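Local coordinates for protein oxygen-independent coproporphyrinogen III oxidase (Escherichia coli, PDB 1OLT) that catalyses the anaerobic, S-adenosylmethionine-dependent oxidative decarboxylation of two propionate groups of coproporphyrinogen III to the vinyl groups of protoporphyrinogen IX in heme biosynthesis, at residues Arg51-Val57 with Asp318-Met324; Val105-Gly111 with Ala140-Glu145. All blocks are in the same frame, centred on the assembly; numbering follows the deposited sequence.

The chain enters the sheet on strand 53-62, passes through helix 80-96 and returns on strand 105-112 beside it. Helix 120-133 then leads to strand 140-146, and contact 2 (105-111 with 140-145) closes this short excursion as a parallel beta-alpha-beta unit. Contact 1 (51-57 with 318-324) closes only after the chain has run through the remaining strands of the radical SAM core, so its much longer loop encloses contact 2 entirely. The order across the sheet is 320-324, 53-62, 105-112, 140-146, all parallel. Leu55 N bonds to Gln107 O at 2.8 Å where the two contacts meet, and both reach the same SAM (chain D).

Contact 1 of 2, residues Arg51-Val57 with Asp318-Met324; sequences RPLSLYV and DTDLLGM. With SAM (S-adenosylmethionine), chain D.
Five backbone hydrogen bonds join Arg51-Val57 to Asp318-Met324 in parallel: Asp320 N to Pro52 O (2.9 Å), Ser54 N to Asp320 O (2.8 Å), Leu322 N to Ser54 O (2.9 Å), Tyr56 N to Leu322 O (2.9 Å) and Met324 N to Tyr56 O (2.8 Å). The register pairs Leu53 with Asp320 through Val57 with Met324; both strands are extended, their axes 4.6 Å apart at 23°. This sets strand 320-324 beside strand 53-62, the first strand of the radical SAM core. Asp320 turns its carboxylate to Arg103 in a salt bridge. On the same face Leu55 CD2 meets Met324 CE at 3.8 Å; Val57 and Met324 lean on helix 80-96, Leu55 and Leu322 on Phe134. On the other face Tyr56 (chi1 t) lays a ring face over the adenine of SAM (chain D), and Leu321 CD2 lies 3.9 Å from its N6. The face of Leu55 and Val57 is thus apolar, with salt-bridged Asp320 at its N-terminal end; the opposite face lines the SAM site.

Contact 2 of 2, residues Val105-Gly111 with Ala140-Glu145; sequences VSQLHWG and AEISIE. With SAM (S-adenosylmethionine), chain D; SAM (S-adenosylmethionine), chain C.
Strands 105-111 and 140-145 carry part of the S-adenosylmethionine pocket at their C-terminal ends, where Glu145 OE2 accepts the ribose hydroxyl O3' of SAM (chain D) at 2.6 Å. The same oxygen accepts His109 NE2 at 2.9 Å. His109 hydrogen-bonds at its other ring nitrogen, with ND1 2.6 Å from Ser143 OG. Glu145 OE1 lies 3.6 Å from CG of the second SAM (chain C). Gly111 CA is 3.7 Å from O3' of SAM (chain D); a CB there would collide with that hydroxyl. The strands are parallel, axes 4.5 Å apart at 4°, with Gln107 opposite Glu141 and Trp110 opposite Ile144. They belong to the beta-alpha barrel-like core of radical SAM enzymes. Backbone bonds run Glu141 N to Ser106 O (3.0 Å), Leu108 N to Glu141 O (2.9 Å), Ser143 N to Leu108 O (2.9 Å), Trp110 N to Ser143 O (3.0 Å) and, weakly, Glu145 N to Trp110 O (3.3 Å). Water 1 bridges the strands from Leu108 O (3.1 Å) to Glu141 OE2 (2.8 Å) and Ser143 OG (2.6 Å). Opposite the His109 face, Leu108 CD2 meets Ile142 CG2 (4.1 Å) and Trp110 CE3 meets Ile144 CD1 (3.8 Å), with Trp110 packed on helix 120-133.

Contact 1 of 2, residues Arg51-Val57 with Asp318-Met324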
ATOM      1  N   ARG A  51     -10.233  14.582  13.940  1.00 19.51           N
ATOM      2  CA  ARG A  51      -9.939  13.921  12.726  1.00 19.13           C
ATOM      3  C   ARG A  51     -10.409  12.438  12.781  1.00 17.53           C
ATOM      4  O   ARG A  51     -10.318  11.768  13.813  1.00 16.13           O
ATOM      5  CB  ARG A  51      -8.450  13.980  12.482  1.00 19.80           C
ATOM      6  CG  ARG A  51      -8.037  13.745  11.073  1.00 23.29           C
ATOM      7  CD  ARG A  51      -6.582  14.178  10.783  1.00 23.76           C
ATOM      8  NE  ARG A  51      -6.547  15.597  10.476  1.00 22.60           N
ATOM      9  CZ  ARG A  51      -5.553  16.202   9.813  1.00 25.33           C
ATOM     10  NH1 ARG A  51      -4.469  15.537   9.403  1.00 25.12           N
ATOM     11  NH2 ARG A  51      -5.639  17.497   9.560  1.00 27.78           N
ATOM     12  N   PRO A  52     -11.026  11.996  11.718  1.00 15.07           N
ATOM     13  CA  PRO A  52     -11.361  10.590  11.620  1.00 14.40           C
ATOM     14  C   PRO A  52     -10.090   9.700  11.857  1.00 14.28           C
ATOM     15  O   PRO A  52      -8.959  10.099  11.578  1.00 12.72           O
ATOM     16  CB  PRO A  52     -11.848  10.449  10.184  1.00 14.15           C
ATOM     17  CG  PRO A  52     -12.220  11.821   9.689  1.00 15.35           C
ATOM     18  CD  PRO A  52     -11.469  12.799  10.539  1.00 15.47           C
ATOM     19  N   LEU A  53     -10.307   8.499  12.366  1.00 13.65           N
ATOM     20  CA  LEU A  53      -9.248   7.570  12.659  1.00 12.95           C
ATOM     21  C   LEU A  53      -9.352   6.391  11.715  1.00 12.77           C
ATOM     22  O   LEU A  53     -10.402   5.815  11.529  1.00 12.40           O
ATOM     23  CB  LEU A  53      -9.346   7.116  14.143  1.00 12.89           C
ATOM     24  CG  LEU A  53      -8.198   6.303  14.740  1.00 14.09           C
ATOM     25  CD1 LEU A  53      -6.880   6.963  14.651  1.00 14.62           C
ATOM     26  CD2 LEU A  53      -8.475   5.911  16.250  1.00 17.42           C
ATOM     27  N   SER A  54      -8.221   6.033  11.155  1.00 13.06           N
ATOM     28  CA  SER A  54      -7.985   4.818  10.404  1.00 13.33           C
ATOM     29  C   SER A  54      -7.052   3.893  11.211  1.00 12.33           C
ATOM     30  O   SER A  54      -6.144   4.366  11.862  1.00 12.99           O
ATOM     31  CB  SER A  54      -7.326   5.208   9.058  1.00 13.86           C
ATOM     32  OG  SER A  54      -7.034   4.002   8.321  1.00 19.06           O
ATOM     33  N   LEU A  55      -7.295   2.600  11.177  1.00 11.35           N
ATOM     34  CA  LEU A  55      -6.530   1.637  11.914  1.00 11.59           C
ATOM     35  C   LEU A  55      -5.857   0.687  10.951  1.00 10.84           C
ATOM     36  O   LEU A  55      -6.461   0.237  10.032  1.00 10.61           O
ATOM     37  CB  LEU A  55      -7.442   0.849  12.873  1.00 10.52           C
ATOM     38  CG  LEU A  55      -8.195   1.655  13.891  1.00 11.91           C
ATOM     39  CD1 LEU A  55      -9.014   0.708  14.727  1.00 13.42           C
ATOM     40  CD2 LEU A  55      -7.307   2.442  14.718  1.00 10.41           C
ATOM     41  N   TYR A  56      -4.592   0.391  11.196  1.00 12.06           N
ATOM     42  CA  TYR A  56      -3.843  -0.644  10.473  1.00 11.57           C
ATOM     43  C   TYR A  56      -3.329  -1.667  11.506  1.00 12.27           C
ATOM     44  O   TYR A  56      -2.776  -1.267  12.511  1.00 12.16           O
ATOM     45  CB  TYR A  56      -2.643  -0.052   9.703  1.00 12.23           C
ATOM     46  CG  TYR A  56      -1.846  -1.135   9.079  1.00 10.71           C
ATOM     47  CD1 TYR A  56      -2.272  -1.746   7.917  1.00 16.45           C
ATOM     48  CD2 TYR A  56      -0.682  -1.620   9.689  1.00 13.66           C
ATOM     49  CE1 TYR A  56      -1.537  -2.865   7.383  1.00 14.35           C
ATOM     50  CE2 TYR A  56       0.062  -2.687   9.130  1.00 12.38           C
ATOM     51  CZ  TYR A  56      -0.378  -3.294   8.000  1.00 13.02           C
ATOM     52  OH  TYR A  56       0.282  -4.377   7.480  1.00 12.27           O
ATOM     53  N   VAL A  57      -3.536  -2.968  11.259  1.00 11.08           N
ATOM     54  CA  VAL A  57      -2.947  -4.014  12.071  1.00 11.48           C
ATOM     55  C   VAL A  57      -2.057  -4.933  11.182  1.00 11.55           C
ATOM     56  O   VAL A  57      -2.506  -5.418  10.114  1.00 11.56           O
ATOM     57  CB  VAL A  57      -4.011  -4.883  12.777  1.00 11.02           C
ATOM     58  CG1 VAL A  57      -3.298  -5.911  13.657  1.00 13.36           C
ATOM     59  CG2 VAL A  57      -4.995  -4.038  13.586  1.00 14.14           C
ATOM     60  N   ASP A 318      -7.096  13.211   5.103  1.00 29.22           N
ATOM     61  CA  ASP A 318      -7.131  13.899   6.409  1.00 27.97           C
ATOM     62  C   ASP A 318      -7.692  12.959   7.493  1.00 25.21           C
ATOM     63  O   ASP A 318      -8.596  13.334   8.228  1.00 24.29           O
ATOM     64  CB  ASP A 318      -7.919  15.253   6.387  1.00 28.77           C
ATOM     65  CG  ASP A 318      -7.122  16.441   5.709  1.00 32.22           C
ATOM     66  OD1 ASP A 318      -5.883  16.355   5.478  1.00 36.50           O
ATOM     67  OD2 ASP A 318      -7.694  17.499   5.363  1.00 33.80           O
ATOM     68  N   THR A 319      -7.160  11.733   7.568  1.00 22.23           N
ATOM     69  CA  THR A 319      -7.364  10.888   8.722  1.00 20.77           C
ATOM     70  C   THR A 319      -6.045  10.739   9.491  1.00 18.74           C
ATOM     71  O   THR A 319      -4.976  10.839   8.920  1.00 16.44           O
ATOM     72  CB  THR A 319      -7.904   9.468   8.343  1.00 21.86           C
ATOM     73  OG1 THR A 319      -6.889   8.732   7.636  1.00 22.56           O
ATOM     74  CG2 THR A 319      -9.068   9.589   7.377  1.00 23.14           C
ATOM     75  N   ASP A 320      -6.145  10.492  10.799  1.00 16.20           N
ATOM     76  CA  ASP A 320      -5.007  10.032  11.532  1.00 15.26           C
ATOM     77  C   ASP A 320      -5.033   8.505  11.402  1.00 14.24           C
ATOM     78  O   ASP A 320      -6.109   7.896  11.495  1.00 13.60           O
ATOM     79  CB  ASP A 320      -5.102  10.421  12.989  1.00 15.61           C
ATOM     80  CG  ASP A 320      -4.783  11.861  13.247  1.00 15.80           C
ATOM     81  OD1 ASP A 320      -4.025  12.469  12.485  1.00 16.00           O
ATOM     82  OD2 ASP A 320      -5.256  12.478  14.238  1.00 17.56           O
ATOM     83  N   LEU A 321      -3.862   7.901  11.221  1.00 12.51           N
ATOM     84  CA  LEU A 321      -3.729   6.466  11.000  1.00 12.89           C
ATOM     85  C   LEU A 321      -2.915   5.896  12.146  1.00 12.18           C
ATOM     86  O   LEU A 321      -1.766   6.299  12.355  1.00 11.84           O
ATOM     87  CB  LEU A 321      -2.981   6.209   9.702  1.00 13.91           C
ATOM     88  CG  LEU A 321      -2.366   4.800   9.561  1.00 17.49           C
ATOM     89  CD1 LEU A 321      -3.446   3.996   9.113  1.00 19.57           C
ATOM     90  CD2 LEU A 321      -1.147   4.787   8.554  1.00 20.85           C
ATOM     91  N   LEU A 322      -3.532   5.009  12.915  1.00 11.34           N
ATOM     92  CA  LEU A 322      -2.854   4.305  13.972  1.00 11.55           C
ATOM     93  C   LEU A 322      -2.508   2.902  13.519  1.00 11.05           C
ATOM     94  O   LEU A 322      -3.384   2.094  13.157  1.00 10.70           O
ATOM     95  CB  LEU A 322      -3.725   4.215  15.236  1.00 10.85           C
ATOM     96  CG  LEU A 322      -3.113   3.433  16.369  1.00 12.66           C
ATOM     97  CD1 LEU A 322      -1.855   4.098  16.969  1.00 13.05           C
ATOM     98  CD2 LEU A 322      -4.176   3.154  17.489  1.00 14.62           C
ATOM     99  N   GLY A 323      -1.238   2.582  13.622  1.00 11.70           N
ATOM    100  CA  GLY A 323      -0.732   1.319  13.181  1.00 12.27           C
ATOM    101  C   GLY A 323      -0.361   0.496  14.408  1.00 12.11           C
ATOM    102  O   GLY A 323       0.361   0.976  15.313  1.00 12.13           O
ATOM    103  N   MET A 324      -0.862  -0.732  14.457  0.50 12.34           N
ATOM    104  CA  MET A 324      -0.626  -1.650  15.610  0.50 12.38           C
ATOM    105  C   MET A 324       0.047  -2.909  15.095  0.50 12.10           C
ATOM    106  O   MET A 324      -0.155  -3.300  13.939  0.50 13.00           O
ATOM    107  CB  MET A 324      -1.952  -2.026  16.255  0.50 12.71           C
ATOM    108  CG  MET A 324      -2.635  -0.929  17.084  0.50 14.97           C
ATOM    109  SD  MET A 324      -4.464  -1.155  17.103  0.50 14.82           S
ATOM    110  CE  MET A 324      -4.884  -0.321  15.582  0.50 17.25           C
TER
HETATM  111  N   SAM D 502       5.201  -3.078   0.110  0.50 41.71           N
HETATM  112  CA  SAM D 502       4.996  -3.895  -1.100  0.50 42.04           C
HETATM  113  C   SAM D 502       6.112  -3.667  -2.141  0.50 42.53           C
HETATM  114  O   SAM D 502       6.840  -4.578  -2.582  0.50 41.57           O
HETATM  115  OXT SAM D 502       6.386  -2.542  -2.611  0.50 43.94           O
HETATM  116  CB  SAM D 502       3.590  -3.622  -1.700  0.50 42.27           C
HETATM  117  CG  SAM D 502       2.379  -4.091  -0.833  0.50 40.26           C
HETATM  118  SD  SAM D 502       1.444  -2.744  -0.032  0.50 38.02           S
HETATM  119  CE  SAM D 502       0.041  -2.523  -1.185  0.50 35.01           C
HETATM  120  C5' SAM D 502       0.536  -3.377   1.428  1.00 32.45           C
HETATM  121  C4' SAM D 502       1.482  -3.889   2.503  1.00 25.07           C
HETATM  122  O4' SAM D 502       2.184  -2.758   2.993  1.00 21.03           O
HETATM  123  C3' SAM D 502       0.789  -4.495   3.728  1.00 21.84           C
HETATM  124  O3' SAM D 502       0.329  -5.810   3.472  1.00 20.80           O
HETATM  125  C2' SAM D 502       1.886  -4.330   4.742  1.00 17.43           C
HETATM  126  O2' SAM D 502       2.896  -5.276   4.516  1.00 16.27           O
HETATM  127  C1' SAM D 502       2.428  -2.931   4.402  1.00 19.93           C
HETATM  128  N9  SAM D 502       1.738  -1.873   5.119  1.00 17.77           N
HETATM  129  C8  SAM D 502       0.577  -1.271   4.783  1.00 19.91           C
HETATM  130  N7  SAM D 502       0.268  -0.332   5.762  1.00 18.36           N
HETATM  131  C5  SAM D 502       1.209  -0.355   6.669  1.00 18.31           C
HETATM  132  C6  SAM D 502       1.389   0.344   7.831  1.00 19.98           C
HETATM  133  N6  SAM D 502       0.571   1.296   8.247  1.00 21.89           N
HETATM  134  N1  SAM D 502       2.484   0.046   8.559  1.00 18.39           N
HETATM  135  C2  SAM D 502       3.360  -0.895   8.171  1.00 18.22           C
HETATM  136  N3  SAM D 502       3.185  -1.607   7.050  1.00 18.34           N
HETATM  137  C4  SAM D 502       2.124  -1.328   6.305  1.00 18.77           C

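Contact 2 of 2, residues Val105-Gly111 with Ala140-Glu145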
ATOM      1  N   VAL A 105     -13.815   5.693  13.970  1.00 13.47           N
ATOM      2  CA  VAL A 105     -12.982   4.928  13.069  1.00 13.64           C
ATOM      3  C   VAL A 105     -13.745   4.778  11.749  1.00 13.47           C
ATOM      4  O   VAL A 105     -14.856   4.291  11.731  1.00 13.04           O
ATOM      5  CB  VAL A 105     -12.603   3.594  13.661  1.00 13.21           C
ATOM      6  CG1 VAL A 105     -11.928   2.794  12.650  1.00 14.01           C
ATOM      7  CG2 VAL A 105     -11.675   3.845  14.893  1.00 12.05           C
ATOM      8  N   SER A 106     -13.151   5.265  10.663  1.00 13.64           N
ATOM      9  CA  SER A 106     -13.730   5.192   9.341  1.00 13.47           C
ATOM     10  C   SER A 106     -13.109   4.086   8.496  1.00 14.10           C
ATOM     11  O   SER A 106     -13.632   3.722   7.426  1.00 12.69           O
ATOM     12  CB  SER A 106     -13.550   6.556   8.628  1.00 13.94           C
ATOM     13  OG  SER A 106     -12.158   6.854   8.492  1.00 13.46           O
ATOM     14  N   GLN A 107     -12.025   3.515   8.996  0.70 14.71           N
ATOM     15  CA  GLN A 107     -11.204   2.586   8.199  0.70 15.65           C
ATOM     16  C   GLN A 107     -10.394   1.597   9.058  0.70 14.65           C
ATOM     17  O   GLN A 107      -9.759   2.032  10.016  0.70 14.11           O
ATOM     18  CB  GLN A 107     -10.247   3.432   7.419  0.70 15.97           C
ATOM     19  CG  GLN A 107      -9.629   2.797   6.243  0.70 20.90           C
ATOM     20  CD  GLN A 107      -8.868   3.861   5.341  0.70 24.45           C
ATOM     21  OE1 GLN A 107      -9.391   4.304   4.307  0.70 26.51           O
ATOM     22  NE2 GLN A 107      -7.644   4.247   5.767  0.70 23.36           N
ATOM     23  N   LEU A 108     -10.397   0.307   8.694  1.00 13.39           N
ATOM     24  CA  LEU A 108      -9.530  -0.688   9.312  1.00 13.76           C
ATOM     25  C   LEU A 108      -9.027  -1.583   8.201  1.00 13.48           C
ATOM     26  O   LEU A 108      -9.816  -2.051   7.380  1.00 14.09           O
ATOM     27  CB  LEU A 108     -10.317  -1.544  10.314  1.00 14.14           C
ATOM     28  CG  LEU A 108      -9.675  -2.840  10.813  1.00 14.68           C
ATOM     29  CD1 LEU A 108      -8.452  -2.530  11.591  1.00 13.56           C
ATOM     30  CD2 LEU A 108     -10.676  -3.614  11.615  1.00 14.81           C
ATOM     31  N   HIS A 109      -7.725  -1.868   8.225  1.00 12.38           N
ATOM     32  CA  HIS A 109      -7.135  -2.813   7.344  1.00 12.97           C
ATOM     33  C   HIS A 109      -6.137  -3.704   8.093  1.00 13.31           C
ATOM     34  O   HIS A 109      -5.380  -3.232   8.954  1.00 11.62           O
ATOM     35  CB  HIS A 109      -6.395  -2.119   6.260  1.00 15.48           C
ATOM     36  CG  HIS A 109      -5.766  -3.046   5.273  1.00 15.72           C
ATOM     37  ND1 HIS A 109      -6.367  -3.386   4.111  1.00 17.91           N
ATOM     38  CD2 HIS A 109      -4.606  -3.731   5.301  1.00 23.26           C
ATOM     39  CE1 HIS A 109      -5.581  -4.198   3.415  1.00 22.85           C
ATOM     40  NE2 HIS A 109      -4.496  -4.405   4.104  1.00 22.04           N
ATOM     41  N   TRP A 110      -6.170  -4.975   7.750  1.00 12.03           N
ATOM     42  CA  TRP A 110      -5.194  -5.915   8.213  1.00 12.56           C
ATOM     43  C   TRP A 110      -4.302  -6.264   7.008  1.00 12.87           C
ATOM     44  O   TRP A 110      -4.776  -6.734   5.993  1.00 12.95           O
ATOM     45  CB  TRP A 110      -5.837  -7.198   8.731  1.00 11.71           C
ATOM     46  CG  TRP A 110      -6.701  -7.045  10.001  1.00 11.75           C
ATOM     47  CD1 TRP A 110      -6.972  -5.896  10.697  1.00 11.83           C
ATOM     48  CD2 TRP A 110      -7.422  -8.087  10.670  1.00 14.09           C
ATOM     49  NE1 TRP A 110      -7.830  -6.147  11.731  1.00 13.09           N
ATOM     50  CE2 TRP A 110      -8.121  -7.490  11.757  1.00 14.30           C
ATOM     51  CE3 TRP A 110      -7.552  -9.457  10.480  1.00 14.77           C
ATOM     52  CZ2 TRP A 110      -8.940  -8.221  12.614  1.00 13.10           C
ATOM     53  CZ3 TRP A 110      -8.393 -10.187  11.357  1.00 13.97           C
ATOM     54  CH2 TRP A 110      -9.045  -9.578  12.394  1.00 13.51           C
ATOM     55  N   GLY A 111      -3.007  -6.117   7.220  1.00 12.84           N
ATOM     56  CA  GLY A 111      -2.000  -6.403   6.247  1.00 14.48           C
ATOM     57  C   GLY A 111      -0.970  -7.364   6.834  1.00 13.44           C
ATOM     58  O   GLY A 111      -1.078  -7.819   7.983  1.00 12.66           O
ATOM     59  N   ALA A 140     -17.843   1.978   8.186  1.00 16.00           N
ATOM     60  CA  ALA A 140     -16.405   1.854   8.035  1.00 15.83           C
ATOM     61  C   ALA A 140     -16.011   0.900   6.922  1.00 15.63           C
ATOM     62  O   ALA A 140     -16.646  -0.091   6.669  1.00 16.15           O
ATOM     63  CB  ALA A 140     -15.743   1.426   9.414  1.00 15.12           C
ATOM     64  N   GLU A 141     -14.799   1.106   6.405  0.70 16.45           N
ATOM     65  CA  GLU A 141     -14.236   0.340   5.275  0.70 16.09           C
ATOM     66  C   GLU A 141     -13.357  -0.590   6.040  0.70 15.16           C
ATOM     67  O   GLU A 141     -12.470  -0.154   6.739  0.70 15.46           O
ATOM     68  CB  GLU A 141     -13.452   1.265   4.344  0.70 16.29           C
ATOM     69  CG  GLU A 141     -12.677   0.584   3.250  0.70 19.02           C
ATOM     70  CD  GLU A 141     -11.679   1.531   2.558  0.70 21.74           C
ATOM     71  OE1 GLU A 141     -12.112   2.472   1.881  0.70 24.21           O
ATOM     72  OE2 GLU A 141     -10.463   1.328   2.696  0.70 23.94           O
ATOM     73  N   ILE A 142     -13.644  -1.865   5.959  1.00 14.45           N
ATOM     74  CA  ILE A 142     -12.941  -2.906   6.763  1.00 14.58           C
ATOM     75  C   ILE A 142     -12.365  -3.972   5.795  1.00 14.19           C
ATOM     76  O   ILE A 142     -13.118  -4.719   5.141  1.00 13.67           O
ATOM     77  CB  ILE A 142     -13.934  -3.522   7.783  1.00 14.65           C
ATOM     78  CG1 ILE A 142     -14.436  -2.434   8.743  1.00 15.33           C
ATOM     79  CG2 ILE A 142     -13.288  -4.625   8.597  1.00 13.43           C
ATOM     80  CD1 ILE A 142     -15.494  -2.892   9.638  1.00 17.98           C
ATOM     81  N   SER A 143     -11.052  -3.962   5.635  1.00 14.62           N
ATOM     82  CA  SER A 143     -10.379  -4.716   4.594  1.00 15.10           C
ATOM     83  C   SER A 143      -9.291  -5.634   5.138  1.00 14.78           C
ATOM     84  O   SER A 143      -8.746  -5.434   6.226  1.00 13.62           O
ATOM     85  CB  SER A 143      -9.740  -3.799   3.539  1.00 16.65           C
ATOM     86  OG  SER A 143      -8.891  -2.837   4.083  1.00 18.79           O
ATOM     87  N   ILE A 144      -8.984  -6.635   4.347  1.00 14.03           N
ATOM     88  CA  ILE A 144      -8.015  -7.636   4.751  1.00 13.53           C
ATOM     89  C   ILE A 144      -7.374  -8.207   3.482  1.00 13.70           C
ATOM     90  O   ILE A 144      -8.012  -8.281   2.417  1.00 13.57           O
ATOM     91  CB  ILE A 144      -8.728  -8.761   5.543  1.00 12.53           C
ATOM     92  CG1 ILE A 144      -7.759  -9.818   6.094  1.00 12.29           C
ATOM     93  CG2 ILE A 144      -9.784  -9.454   4.688  1.00 12.29           C
ATOM     94  CD1 ILE A 144      -8.381 -10.804   7.033  1.00 11.71           C
ATOM     95  N   GLU A 145      -6.124  -8.627   3.628  1.00 13.11           N
ATOM     96  CA  GLU A 145      -5.399  -9.358   2.601  1.00 13.88           C
ATOM     97  C   GLU A 145      -5.417 -10.842   2.826  1.00 14.31           C
ATOM     98  O   GLU A 145      -5.350 -11.314   3.960  1.00 15.36           O
ATOM     99  CB  GLU A 145      -3.973  -8.840   2.538  1.00 14.12           C
ATOM    100  CG  GLU A 145      -3.923  -7.308   2.435  1.00 16.33           C
ATOM    101  CD  GLU A 145      -2.577  -6.738   2.153  1.00 19.81           C
ATOM    102  OE1 GLU A 145      -1.912  -7.266   1.200  1.00 24.03           O
ATOM    103  OE2 GLU A 145      -2.193  -5.747   2.870  1.00 20.48           O
TER
HETATM  104  N   SAM D 502       5.201  -3.078   0.110  0.50 41.71           N
HETATM  105  CA  SAM D 502       4.996  -3.895  -1.100  0.50 42.04           C
HETATM  106  C   SAM D 502       6.112  -3.667  -2.141  0.50 42.53           C
HETATM  107  O   SAM D 502       6.840  -4.578  -2.582  0.50 41.57           O
HETATM  108  OXT SAM D 502       6.386  -2.542  -2.611  0.50 43.94           O
HETATM  109  CB  SAM D 502       3.590  -3.622  -1.700  0.50 42.27           C
HETATM  110  CG  SAM D 502       2.379  -4.091  -0.833  0.50 40.26           C
HETATM  111  SD  SAM D 502       1.444  -2.744  -0.032  0.50 38.02           S
HETATM  112  CE  SAM D 502       0.041  -2.523  -1.185  0.50 35.01           C
HETATM  113  C5' SAM D 502       0.536  -3.377   1.428  1.00 32.45           C
HETATM  114  C4' SAM D 502       1.482  -3.889   2.503  1.00 25.07           C
HETATM  115  O4' SAM D 502       2.184  -2.758   2.993  1.00 21.03           O
HETATM  116  C3' SAM D 502       0.789  -4.495   3.728  1.00 21.84           C
HETATM  117  O3' SAM D 502       0.329  -5.810   3.472  1.00 20.80           O
HETATM  118  C2' SAM D 502       1.886  -4.330   4.742  1.00 17.43           C
HETATM  119  O2' SAM D 502       2.896  -5.276   4.516  1.00 16.27           O
HETATM  120  C1' SAM D 502       2.428  -2.931   4.402  1.00 19.93           C
HETATM  121  N9  SAM D 502       1.738  -1.873   5.119  1.00 17.77           N
HETATM  122  C8  SAM D 502       0.577  -1.271   4.783  1.00 19.91           C
HETATM  123  N7  SAM D 502       0.268  -0.332   5.762  1.00 18.36           N
HETATM  124  C5  SAM D 502       1.209  -0.355   6.669  1.00 18.31           C
HETATM  125  C6  SAM D 502       1.389   0.344   7.831  1.00 19.98           C
HETATM  126  N6  SAM D 502       0.571   1.296   8.247  1.00 21.89           N
HETATM  127  N1  SAM D 502       2.484   0.046   8.559  1.00 18.39           N
HETATM  128  C2  SAM D 502       3.360  -0.895   8.171  1.00 18.22           C
HETATM  129  N3  SAM D 502       3.185  -1.607   7.050  1.00 18.34           N
HETATM  130  C4  SAM D 502       2.124  -1.328   6.305  1.00 18.77           C
HETATM  131  N   SAM C 501       0.273 -12.688   2.241  1.00 18.66           N
HETATM  132  CA  SAM C 501      -0.771 -12.588   1.232  1.00 18.10           C
HETATM  133  C   SAM C 501      -0.394 -13.194  -0.126  1.00 19.26           C
HETATM  134  O   SAM C 501       0.842 -13.376  -0.402  1.00 18.76           O
HETATM  135  OXT SAM C 501      -1.338 -13.523  -0.816  1.00 17.52           O
HETATM  136  CB  SAM C 501      -1.040 -11.082   1.045  1.00 19.99           C
HETATM  137  CG  SAM C 501      -0.240 -10.248   0.080  0.60 20.95           C
HETATM  138  SD  SAM C 501       1.439  -9.911   0.545  0.60 19.90           S
HETATM  139  CE  SAM C 501       1.331  -9.202   2.194  0.60 22.10           C
HETATM  140  C5' SAM C 501       1.700  -8.230  -0.244  0.60 21.76           C
HETATM  141  C4' SAM C 501       2.128  -8.145  -1.752  1.00 20.01           C
HETATM  142  O4' SAM C 501       3.441  -7.636  -1.953  1.00 22.97           O
HETATM  143  C3' SAM C 501       2.188  -9.487  -2.442  1.00 21.30           C
HETATM  144  O3' SAM C 501       0.902 -10.048  -2.729  1.00 21.66           O
HETATM  145  C2' SAM C 501       3.087  -9.221  -3.656  1.00 19.23           C
HETATM  146  O2' SAM C 501       2.307  -8.901  -4.808  1.00 19.09           O
HETATM  147  C1' SAM C 501       3.871  -7.999  -3.247  1.00 18.71           C
HETATM  148  N9  SAM C 501       5.303  -8.216  -3.183  1.00 19.12           N
HETATM  149  C8  SAM C 501       5.943  -8.894  -2.178  1.00 17.55           C
HETATM  150  N7  SAM C 501       7.252  -8.880  -2.413  1.00 16.68           N
HETATM  151  C5  SAM C 501       7.457  -8.168  -3.566  1.00 19.03           C
HETATM  152  C6  SAM C 501       8.614  -7.823  -4.286  1.00 20.30           C
HETATM  153  N6  SAM C 501       9.842  -8.165  -3.895  1.00 16.44           N
HETATM  154  N1  SAM C 501       8.463  -7.090  -5.429  1.00 19.15           N
HETATM  155  C2  SAM C 501       7.187  -6.711  -5.861  1.00 21.62           C
HETATM  156  N3  SAM C 501       6.070  -7.032  -5.168  1.00 18.02           N
HETATM  157  C4  SAM C 501       6.216  -7.762  -4.043  1.00 18.27           C
HETATM  158  O   HOH W   1     -10.013  -0.520   4.711  1.00 37.93           O